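BauA (PDB 6HCP) imports iron across the outer membrane of Acinetobacter baumannii as a complex with the siderophore preacinetobactin, probably as a TonB-dependent receptor. Local coordinates at residues K142-L147 with F531-P536; Y104-Y109 with G159-V164; R443-K448 with E486-G491. One frame throughout, in Å; residues are numbered along the deposited sequence.

In the fold
The three contacts sample two parts of a TonB-dependent receptor: the plug and the beta-barrel around it. Interaction 2 lies within the plug, its centre about 5 Å from that of the chain. Interaction 1 joins the plug to barrel strand 524-541, and interaction 3 joins barrel strands 436-451 and 478-489. Centres of interactions 1 and 2 are about 11 Å apart, those of 1 and 3 about 13 Å. Interactions 2 and 3 do not touch. Along the chain, interactions 1 and 2 cross, while interaction 3 nests inside the loop closed by interaction 1. Hydrogen bonds Ala146 N to Glu486 O and Arg443 NH2 to Leu147 O tie interaction 1 to 3; Tyr109 OH to Ile533 O ties it to 2.

Interaction 1: residues K142-L147 with F531-P536; sequences KGPSAL and FEITKP. With C8E ((hydroxyethyloxy)tri(ethyloxy)octane), chain B; EDO (1,2-ethanediol), chain S.
Gly143 and Ile533 mark the closest backbone approach between the segments, with 7.9 Å from Gly143 CA to Ile533 CA. No hydrogen bond crosses that gap, so the plug turn lies against the barrel strand by van der Waals contact alone, and only 80 Å² is buried in total. The turn leaves strand 135-142 at Gly143, whose positive phi of 87° suits glycine, and Pro144 follows before the short helix 146-149.

Contact rests on a single methyl. Ile533 CD1 meets the CD corner of the Pro144 ring at 4.1 Å, and the same CD1 stands 4.5 Å from Gly143 CA. Ile533 CG1 lies opposite its carbonyl carbon (chi1 -59°) and the chain then runs on extended, which carries the ethyl branch inward to the plug. The strand's alternation sends its neighbours outward. Glu532 OE2 accepts a hydrogen bond from O2 of a 1,2-ethanediol at 2.8 Å, and Thr534 CG2 lies 3.6 Å from that O2. C7 of a detergent C8E approaches Phe531 O to 3.9 Å, consistent with an outer, membrane-facing surface of the barrel.

Plug against barrel wall is the defining layout of a TonB-dependent receptor, and this is one of its apolar touching points. Strand 508-520 flanks it: Gln512 packs on both Pro144 and Ile533, and Gln513 NE2 also holds the ethanediol. On the other flank, strand 549-569 supplies Arg561 as a salt-bridge partner for Glu532, whereas within the plug Gly143 is backbone-bonded to Gly158.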
loop_
_atom_site.group_PDB
_atom_site.type_symbol
_atom_site.label_atom_id
_atom_site.label_comp_id
_atom_site.label_asym_id
_atom_site.label_seq_id
_atom_site.Cartn_x
_atom_site.Cartn_y
_atom_site.Cartn_z
ATOM N N LYS A 142 -30.349 -11.310 -18.248
ATOM C CA LYS A 142 -29.379 -12.355 -18.467
ATOM C C LYS A 142 -29.945 -13.403 -19.426
ATOM O O LYS A 142 -31.122 -13.775 -19.375
ATOM C CB LYS A 142 -28.931 -12.981 -17.144
ATOM C CG LYS A 142 -28.235 -11.978 -16.226
ATOM C CD LYS A 142 -27.895 -12.521 -14.871
ATOM C CE LYS A 142 -27.754 -11.424 -13.832
ATOM N NZ LYS A 142 -27.176 -11.962 -12.589
ATOM N N GLY A 143 -29.062 -13.862 -20.312
ATOM C CA GLY A 143 -29.394 -14.860 -21.332
ATOM C C GLY A 143 -29.954 -14.207 -22.586
ATOM O O GLY A 143 -30.168 -12.997 -22.643
ATOM N N PRO A 144 -30.182 -15.002 -23.645
ATOM C CA PRO A 144 -30.652 -14.472 -24.921
ATOM C C PRO A 144 -32.109 -14.016 -24.811
ATOM O O PRO A 144 -32.826 -14.438 -23.876
ATOM C CB PRO A 144 -30.530 -15.667 -25.870
ATOM C CG PRO A 144 -30.602 -16.874 -24.959
ATOM C CD PRO A 144 -29.886 -16.443 -23.700
ATOM N N SER A 145 -32.536 -13.193 -25.772
ATOM C CA SER A 145 -33.828 -12.569 -25.674
ATOM C C SER A 145 -34.400 -12.188 -27.048
ATOM O O SER A 145 -35.000 -11.108 -27.172
ATOM C CB SER A 145 -33.707 -11.347 -24.783
ATOM O OG SER A 145 -32.857 -10.383 -25.387
ATOM N N ALA A 146 -34.209 -13.024 -28.082
ATOM C CA ALA A 146 -34.604 -12.602 -29.469
ATOM C C ALA A 146 -36.112 -12.289 -29.554
ATOM O O ALA A 146 -36.522 -11.327 -30.203
ATOM C CB ALA A 146 -34.205 -13.642 -30.496
ATOM N N LEU A 147 -36.948 -13.054 -28.859
ATOM C CA LEU A 147 -38.399 -12.749 -28.904
ATOM C C LEU A 147 -38.629 -11.305 -28.448
ATOM O O LEU A 147 -39.396 -10.549 -29.054
ATOM C CB LEU A 147 -39.209 -13.724 -28.036
ATOM C CG LEU A 147 -40.657 -13.280 -27.810
ATOM C CD1 LEU A 147 -41.410 -13.188 -29.138
ATOM C CD2 LEU A 147 -41.385 -14.177 -26.824
ATOM N N PHE A 531 -29.819 -22.645 -15.685
ATOM C CA PHE A 531 -30.039 -22.472 -17.095
ATOM C C PHE A 531 -29.180 -23.458 -17.876
ATOM O O PHE A 531 -28.148 -23.916 -17.419
ATOM C CB PHE A 531 -29.734 -21.032 -17.519
ATOM C CG PHE A 531 -28.291 -20.626 -17.336
ATOM C CD1 PHE A 531 -27.332 -20.936 -18.285
ATOM C CD2 PHE A 531 -27.900 -19.905 -16.222
ATOM C CE1 PHE A 531 -26.010 -20.548 -18.113
ATOM C CE2 PHE A 531 -26.581 -19.522 -16.048
ATOM C CZ PHE A 531 -25.639 -19.826 -17.007
ATOM N N GLU A 532 -29.641 -23.749 -19.089
ATOM C CA GLU A 532 -28.854 -24.410 -20.095
ATOM C C GLU A 532 -29.032 -23.631 -21.396
ATOM O O GLU A 532 -30.166 -23.348 -21.809
ATOM C CB GLU A 532 -29.273 -25.871 -20.281
ATOM C CG GLU A 532 -28.563 -26.538 -21.439
ATOM C CD GLU A 532 -28.886 -28.016 -21.620
ATOM O OE1 GLU A 532 -28.485 -28.813 -20.756
ATOM O OE2 GLU A 532 -29.588 -28.338 -22.577
ATOM N N ILE A 533 -27.904 -23.210 -21.979
ATOM C CA ILE A 533 -27.945 -22.424 -23.201
ATOM C C ILE A 533 -27.023 -23.114 -24.207
ATOM O O ILE A 533 -25.811 -23.174 -23.953
ATOM C CB ILE A 533 -27.476 -20.981 -22.969
ATOM C CG1 ILE A 533 -28.320 -20.240 -21.932
ATOM C CG2 ILE A 533 -27.420 -20.225 -24.288
ATOM C CD1 ILE A 533 -27.649 -18.999 -21.369
ATOM N N THR A 534 -27.558 -23.434 -25.388
ATOM C CA THR A 534 -26.757 -23.969 -26.478
ATOM C C THR A 534 -26.578 -22.902 -27.545
ATOM O O THR A 534 -27.539 -22.285 -27.979
ATOM C CB THR A 534 -27.362 -25.258 -27.061
ATOM O OG1 THR A 534 -28.683 -24.967 -27.514
ATOM C CG2 THR A 534 -27.387 -26.375 -26.043
ATOM N N LYS A 535 -25.341 -22.784 -28.048
ATOM C CA LYS A 535 -25.031 -21.815 -29.086
ATOM C C LYS A 535 -24.342 -22.540 -30.237
ATOM O O LYS A 535 -23.290 -23.162 -30.062
ATOM C CB LYS A 535 -24.119 -20.697 -28.567
ATOM C CG LYS A 535 -23.774 -19.635 -29.603
ATOM C CD LYS A 535 -22.898 -18.476 -29.056
ATOM C CE LYS A 535 -22.989 -17.201 -29.856
ATOM N NZ LYS A 535 -22.422 -17.332 -31.220
ATOM N N PRO A 536 -24.875 -22.423 -31.464
ATOM C CA PRO A 536 -24.264 -23.106 -32.603
ATOM C C PRO A 536 -23.054 -22.339 -33.160
ATOM O O PRO A 536 -22.949 -21.124 -32.986
ATOM C CB PRO A 536 -25.387 -23.186 -33.651
ATOM C CG PRO A 536 -26.338 -22.071 -33.284
ATOM C CD PRO A 536 -26.173 -21.816 -31.789
HETATM C C1 C8E B . -24.512 -27.306 -13.163
HETATM C C2 C8E B . -25.625 -26.607 -13.920
HETATM C C3 C8E B . -26.993 -27.258 -13.720
HETATM C C4 C8E B . -27.986 -26.886 -14.816
HETATM C C5 C8E B . -28.581 -28.142 -15.441
HETATM C C6 C8E B . -29.605 -27.791 -16.510
HETATM C C7 C8E B . -30.552 -26.679 -16.054
HETATM C C8 C8E B . -31.771 -26.594 -16.966
HETATM O O9 C8E B . -32.760 -25.782 -16.344
HETATM C C10 C8E B . -33.882 -25.549 -17.204
HETATM C C11 C8E B . -35.073 -26.450 -16.840
HETATM O O12 C8E B . -36.232 -26.126 -17.632
HETATM C C13 C8E B . -37.478 -26.522 -17.047
HETATM C C14 C8E B . -38.608 -25.716 -17.675
HETATM O O15 C8E B . -38.159 -25.011 -18.842
HETATM C C16 C8E B . -38.821 -25.443 -20.039
HETATM C C17 C8E B . -39.470 -24.279 -20.781
HETATM O O18 C8E B . -40.553 -23.707 -20.030
HETATM C C19 C8E B . -41.830 -24.225 -20.414
HETATM C C20 C8E B . -42.926 -23.350 -19.830
HETATM O O21 C8E B . -42.307 -22.095 -19.545
HETATM C C1 EDO S . -32.412 -25.163 -24.780
HETATM O O1 EDO S . -33.261 -26.205 -25.265
HETATM C C2 EDO S . -31.399 -25.806 -23.878
HETATM O O2 EDO S . -30.719 -26.798 -24.651
#

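Interaction 2: residues Y104-Y109 with G159-V164; sequences YYIRGY and GTVNLV
Tyr104 presents its phenol end to Val161, whose CG2 approaches the ring obliquely. That methyl lies 3.9 Å from Tyr104 OH and 4.2 Å from Tyr104 CE1, so it touches the hydroxyl end of the ring, and the two side chains cross at a slant. Tyr104 CG sits between its backbone N and carbonyl carbon (chi1 50°), which swings the ring toward the strand. Thr81 and Ile84 of helix 81-84, with Ser111 and Met116 from loops, pack round the same side chain.

Beside the ring, Ile106 adds an aliphatic contact. Its CD1 is 4.3 Å from Val161 CG2, the methyl that also meets Tyr104, and 4.0 Å from Gly159 CA. Ile106 CB comes to 4.0 Å from Gly159 N, and the isoleucine lies over the bare backbone of Gly159, with its CG2 on the side where a side chain would stand. The CA atoms of Ile106 and Gly159 are 5.7 Å apart, yet no hydrogen bond joins the segments: the two strands belong to different sheets, and side chains of 104-109 meet the Gly159 backbone and the Val161 side chain.

Ile106 also opens a type I' beta turn ending at Tyr109. Both Ile106 N to Tyr109 O (2.9 Å) and Tyr109 N to Ile106 O (3.0 Å) are hydrogen bonds, which makes this a tight two-residue hairpin with Arg107 and Gly108 at its tip, both at positive phi.

The hairpin, strands 105-106 and 109-110, therefore packs on strand 159-165 of the plug's mixed sheet, and Ile84 also touches Val161. The hairpin also reaches the barrel: from the tip Arg107 NH2 makes salt bridges with Glu564 and Glu514, and from the residue closing the turn Tyr109 OH is hydrogen-bonded to Ile533 O of strand 524-541.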
loop_
_atom_site.group_PDB
_atom_site.type_symbol
_atom_site.label_atom_id
_atom_site.label_comp_id
_atom_site.label_asym_id
_atom_site.label_seq_id
_atom_site.Cartn_x
_atom_site.Cartn_y
_atom_site.Cartn_z
ATOM N N TYR A 104 -16.990 -7.974 -21.735
ATOM C CA TYR A 104 -17.644 -8.765 -20.704
ATOM C C TYR A 104 -18.482 -9.899 -21.324
ATOM O O TYR A 104 -18.854 -9.872 -22.484
ATOM C CB TYR A 104 -18.522 -7.893 -19.799
ATOM C CG TYR A 104 -19.479 -6.981 -20.518
ATOM C CD1 TYR A 104 -20.756 -7.394 -20.863
ATOM C CD2 TYR A 104 -19.135 -5.673 -20.809
ATOM C CE1 TYR A 104 -21.604 -6.585 -21.601
ATOM C CE2 TYR A 104 -19.995 -4.837 -21.504
ATOM C CZ TYR A 104 -21.232 -5.290 -21.909
ATOM O OH TYR A 104 -22.066 -4.458 -22.623
ATOM N N TYR A 105 -18.630 -10.954 -20.529
ATOM C CA TYR A 105 -19.450 -12.104 -20.796
ATOM C C TYR A 105 -20.630 -12.094 -19.821
ATOM O O TYR A 105 -20.473 -11.714 -18.653
ATOM C CB TYR A 105 -18.650 -13.391 -20.597
ATOM C CG TYR A 105 -17.482 -13.578 -21.526
ATOM C CD1 TYR A 105 -16.284 -12.920 -21.307
ATOM C CD2 TYR A 105 -17.511 -14.558 -22.503
ATOM C CE1 TYR A 105 -15.191 -13.116 -22.131
ATOM C CE2 TYR A 105 -16.458 -14.713 -23.390
ATOM C CZ TYR A 105 -15.274 -14.038 -23.168
ATOM O OH TYR A 105 -14.227 -14.245 -24.004
ATOM N N ILE A 106 -21.783 -12.577 -20.287
ATOM C CA ILE A 106 -22.953 -12.809 -19.454
ATOM C C ILE A 106 -23.371 -14.275 -19.641
ATOM O O ILE A 106 -23.471 -14.747 -20.777
ATOM C CB ILE A 106 -24.089 -11.822 -19.817
ATOM C CG1 ILE A 106 -23.614 -10.362 -19.762
ATOM C CG2 ILE A 106 -25.286 -12.056 -18.918
ATOM C CD1 ILE A 106 -24.633 -9.344 -20.207
ATOM N N ARG A 107 -23.542 -14.998 -18.526
ATOM C CA ARG A 107 -23.847 -16.424 -18.535
ATOM C C ARG A 107 -22.853 -17.174 -19.433
ATOM O O ARG A 107 -23.199 -18.180 -20.074
ATOM C CB ARG A 107 -25.291 -16.663 -18.979
ATOM C CG ARG A 107 -26.292 -16.300 -17.895
ATOM C CD ARG A 107 -27.696 -16.820 -18.144
ATOM N NE ARG A 107 -28.525 -16.578 -16.981
ATOM C CZ ARG A 107 -29.834 -16.787 -16.917
ATOM N NH1 ARG A 107 -30.532 -17.032 -18.021
ATOM N NH2 ARG A 107 -30.444 -16.612 -15.758
ATOM N N GLY A 108 -21.603 -16.698 -19.437
ATOM C CA GLY A 108 -20.499 -17.387 -20.064
ATOM C C GLY A 108 -20.429 -17.217 -21.569
ATOM O O GLY A 108 -19.614 -17.886 -22.218
ATOM N N TYR A 109 -21.235 -16.314 -22.132
ATOM C CA TYR A 109 -21.173 -15.974 -23.541
ATOM C C TYR A 109 -20.875 -14.481 -23.712
ATOM O O TYR A 109 -21.365 -13.657 -22.949
ATOM C CB TYR A 109 -22.504 -16.264 -24.237
ATOM C CG TYR A 109 -22.773 -17.728 -24.463
ATOM C CD1 TYR A 109 -21.987 -18.479 -25.312
ATOM C CD2 TYR A 109 -23.800 -18.361 -23.785
ATOM C CE1 TYR A 109 -22.245 -19.819 -25.526
ATOM C CE2 TYR A 109 -24.041 -19.711 -23.953
ATOM C CZ TYR A 109 -23.287 -20.430 -24.859
ATOM O OH TYR A 109 -23.577 -21.742 -25.098
ATOM N N GLY A 159 -26.575 -11.719 -22.989
ATOM C CA GLY A 159 -27.602 -10.950 -22.259
ATOM C C GLY A 159 -27.800 -9.588 -22.892
ATOM O O GLY A 159 -27.058 -9.195 -23.766
ATOM N N THR A 160 -28.744 -8.823 -22.360
ATOM C CA THR A 160 -28.995 -7.493 -22.883
ATOM C C THR A 160 -28.773 -6.467 -21.764
ATOM O O THR A 160 -29.333 -6.588 -20.671
ATOM C CB THR A 160 -30.391 -7.373 -23.503
ATOM O OG1 THR A 160 -30.502 -8.346 -24.551
ATOM C CG2 THR A 160 -30.656 -5.980 -24.044
ATOM N N VAL A 161 -27.983 -5.455 -22.094
ATOM C CA VAL A 161 -27.738 -4.312 -21.258
ATOM C C VAL A 161 -28.536 -3.145 -21.839
ATOM O O VAL A 161 -28.322 -2.775 -22.997
ATOM C CB VAL A 161 -26.240 -3.976 -21.220
ATOM C CG1 VAL A 161 -25.973 -2.745 -20.366
ATOM C CG2 VAL A 161 -25.424 -5.169 -20.748
ATOM N N ASN A 162 -29.443 -2.596 -21.025
ATOM C CA ASN A 162 -30.319 -1.510 -21.445
ATOM C C ASN A 162 -30.000 -0.272 -20.597
ATOM O O ASN A 162 -30.052 -0.336 -19.359
ATOM C CB ASN A 162 -31.793 -1.904 -21.319
ATOM C CG ASN A 162 -32.737 -0.818 -21.797
ATOM O OD1 ASN A 162 -32.526 -0.242 -22.870
ATOM N ND2 ASN A 162 -33.710 -0.451 -20.960
ATOM N N LEU A 163 -29.629 0.816 -21.273
ATOM C CA LEU A 163 -29.238 2.044 -20.611
ATOM C C LEU A 163 -30.400 3.034 -20.695
ATOM O O LEU A 163 -30.908 3.328 -21.801
ATOM C CB LEU A 163 -27.991 2.619 -21.281
ATOM C CG LEU A 163 -26.829 1.637 -21.456
ATOM C CD1 LEU A 163 -25.633 2.326 -22.082
ATOM C CD2 LEU A 163 -26.430 1.007 -20.133
ATOM N N VAL A 164 -30.891 3.431 -19.521
ATOM C CA VAL A 164 -32.047 4.310 -19.400
ATOM C C VAL A 164 -31.525 5.723 -19.134
ATOM O O VAL A 164 -30.777 5.943 -18.178
ATOM C CB VAL A 164 -32.976 3.832 -18.273
ATOM C CG1 VAL A 164 -34.153 4.778 -18.058
ATOM C CG2 VAL A 164 -33.453 2.410 -18.501
#

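Interaction 3: residues R443-K448 with E486-G491; sequences RHQTVK and EGLTKG
Leu488 is the first residue of 486-491 to reach strand 436-451, placing its CD1 3.6 Å from Gln445 CB and 3.8 Å from Gln445 CG. The two side chains pass alongside in opposite directions, so the leucine methyl rests on the aliphatic part of the glutamine and not on its amide. The glutamine chain bends at chi2 (79°), turning the amide along its own strand, where NE2 makes a weak hydrogen bond to Thr446 O at 3.4 Å. Its OE1 accepts a further weak bond from Met151 N of the plug, and Met151 also packs against Leu488 and Val447.

These segments are next-nearest neighbours in the beta-barrel: strand 461-473 pairs antiparallel with both 436-451 and 478-489. They therefore run in the same direction without bonding to each other, and the side chains of Gln445 and Leu488, each directed toward the other segment, meet across the intervening strand. The CA separation is 8.6 Å for Gln445 and Leu488 but falls to 6.8 Å for Val447 and Lys490. The narrowing comes where the middle strand begins, since Val447 is backbone-bonded to Lys461.

Thr489 points away from strand 436-451, and its OG1 hydrogen-bonds to Gly155 O of the plug. Lys490 follows, beyond the end of the strand. Its CG and CD cross Val447 at about a right angle, with Lys490 CD 3.9 Å from Val447 CG2. CG is anti to the lysine backbone N (chi1 177°), which brings the methylenes over the valine, whereas bends at chi3 and chi4 turn the exposed ammonium end away.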
loop_
_atom_site.group_PDB
_atom_site.type_symbol
_atom_site.label_atom_id
_atom_site.label_comp_id
_atom_site.label_asym_id
_atom_site.label_seq_id
_atom_site.Cartn_x
_atom_site.Cartn_y
_atom_site.Cartn_z
ATOM N N ARG A 443 -41.231 -14.041 -33.066
ATOM C CA ARG A 443 -40.670 -12.973 -33.840
ATOM C C ARG A 443 -40.063 -13.546 -35.127
ATOM O O ARG A 443 -39.428 -14.579 -35.121
ATOM C CB ARG A 443 -39.627 -12.205 -33.025
ATOM C CG ARG A 443 -38.931 -11.095 -33.790
ATOM C CD ARG A 443 -37.991 -10.243 -32.928
ATOM N NE ARG A 443 -38.648 -9.642 -31.779
ATOM C CZ ARG A 443 -39.542 -8.663 -31.832
ATOM N NH1 ARG A 443 -39.661 -7.936 -32.939
ATOM N NH2 ARG A 443 -40.300 -8.421 -30.763
ATOM N N HIS A 444 -40.285 -12.830 -36.224
ATOM C CA HIS A 444 -39.724 -13.185 -37.503
ATOM C C HIS A 444 -38.659 -12.142 -37.820
ATOM O O HIS A 444 -38.928 -10.950 -37.807
ATOM C CB HIS A 444 -40.805 -13.241 -38.605
ATOM C CG HIS A 444 -40.278 -13.716 -39.923
ATOM N ND1 HIS A 444 -39.990 -15.046 -40.151
ATOM C CD2 HIS A 444 -40.001 -13.056 -41.073
ATOM C CE1 HIS A 444 -39.471 -15.171 -41.359
ATOM N NE2 HIS A 444 -39.513 -13.985 -41.961
ATOM N N GLN A 445 -37.441 -12.626 -38.057
ATOM C CA GLN A 445 -36.240 -11.794 -38.143
ATOM C C GLN A 445 -35.607 -11.977 -39.531
ATOM O O GLN A 445 -35.411 -13.106 -39.961
ATOM C CB GLN A 445 -35.246 -12.230 -37.066
ATOM C CG GLN A 445 -33.928 -11.460 -37.096
ATOM C CD GLN A 445 -34.073 -10.110 -36.442
ATOM O OE1 GLN A 445 -34.539 -9.988 -35.305
ATOM N NE2 GLN A 445 -33.674 -9.082 -37.158
ATOM N N THR A 446 -35.220 -10.867 -40.155
ATOM C CA THR A 446 -34.479 -10.893 -41.393
ATOM C C THR A 446 -33.140 -10.164 -41.222
ATOM O O THR A 446 -33.064 -9.183 -40.519
ATOM C CB THR A 446 -35.307 -10.301 -42.546
ATOM O OG1 THR A 446 -36.531 -11.039 -42.611
ATOM C CG2 THR A 446 -34.618 -10.427 -43.888
ATOM N N VAL A 447 -32.141 -10.556 -42.021
ATOM C CA VAL A 447 -30.828 -9.909 -42.013
ATOM C C VAL A 447 -30.193 -10.028 -43.401
ATOM O O VAL A 447 -30.296 -11.069 -44.067
ATOM C CB VAL A 447 -29.918 -10.527 -40.942
ATOM C CG1 VAL A 447 -29.717 -12.003 -41.161
ATOM C CG2 VAL A 447 -28.580 -9.819 -40.858
ATOM N N LYS A 448 -29.478 -8.970 -43.789
ATOM C CA LYS A 448 -28.651 -8.987 -44.972
ATOM C C LYS A 448 -27.386 -8.164 -44.716
ATOM O O LYS A 448 -27.489 -7.016 -44.317
ATOM C CB LYS A 448 -29.398 -8.386 -46.168
ATOM C CG LYS A 448 -28.642 -8.484 -47.483
ATOM C CD LYS A 448 -29.428 -8.008 -48.682
ATOM C CE LYS A 448 -28.607 -8.153 -49.946
ATOM N NZ LYS A 448 -29.300 -7.585 -51.120
ATOM N N GLU A 486 -34.766 -17.858 -27.316
ATOM C CA GLU A 486 -33.651 -18.037 -28.223
ATOM C C GLU A 486 -32.895 -16.719 -28.368
ATOM O O GLU A 486 -33.395 -15.669 -28.034
ATOM C CB GLU A 486 -34.158 -18.545 -29.575
ATOM C CG GLU A 486 -34.944 -19.840 -29.460
ATOM C CD GLU A 486 -35.457 -20.415 -30.778
ATOM O OE1 GLU A 486 -35.518 -19.668 -31.774
ATOM O OE2 GLU A 486 -35.753 -21.642 -30.799
ATOM N N GLY A 487 -31.678 -16.828 -28.899
ATOM C CA GLY A 487 -30.933 -15.716 -29.426
ATOM C C GLY A 487 -30.523 -15.988 -30.859
ATOM O O GLY A 487 -30.393 -17.159 -31.273
ATOM N N LEU A 488 -30.402 -14.915 -31.640
ATOM C CA LEU A 488 -30.097 -15.056 -33.056
ATOM C C LEU A 488 -28.747 -14.409 -33.364
ATOM O O LEU A 488 -28.406 -13.343 -32.854
ATOM C CB LEU A 488 -31.214 -14.421 -33.885
ATOM C CG LEU A 488 -32.580 -15.114 -33.815
ATOM C CD1 LEU A 488 -33.592 -14.372 -34.684
ATOM C CD2 LEU A 488 -32.485 -16.563 -34.224
ATOM N N THR A 489 -28.034 -15.034 -34.301
ATOM C CA THR A 489 -26.783 -14.527 -34.824
ATOM C C THR A 489 -26.813 -14.726 -36.339
ATOM O O THR A 489 -27.167 -15.815 -36.807
ATOM C CB THR A 489 -25.583 -15.262 -34.207
ATOM O OG1 THR A 489 -25.683 -15.304 -32.774
ATOM C CG2 THR A 489 -24.269 -14.645 -34.639
ATOM N N LYS A 490 -26.420 -13.688 -37.070
ATOM C CA LYS A 490 -26.345 -13.720 -38.544
ATOM C C LYS A 490 -25.591 -14.977 -38.967
ATOM O O LYS A 490 -24.541 -15.324 -38.395
ATOM C CB LYS A 490 -25.602 -12.467 -39.028
ATOM C CG LYS A 490 -25.374 -12.376 -40.525
ATOM C CD LYS A 490 -24.836 -11.032 -40.944
ATOM C CE LYS A 490 -23.544 -10.661 -40.248
ATOM N NZ LYS A 490 -22.414 -11.405 -40.839
ATOM N N GLY A 491 -26.104 -15.660 -39.990
ATOM C CA GLY A 491 -25.444 -16.850 -40.487
ATOM C C GLY A 491 -24.122 -16.534 -41.173
ATOM O O GLY A 491 -23.953 -15.492 -41.776
#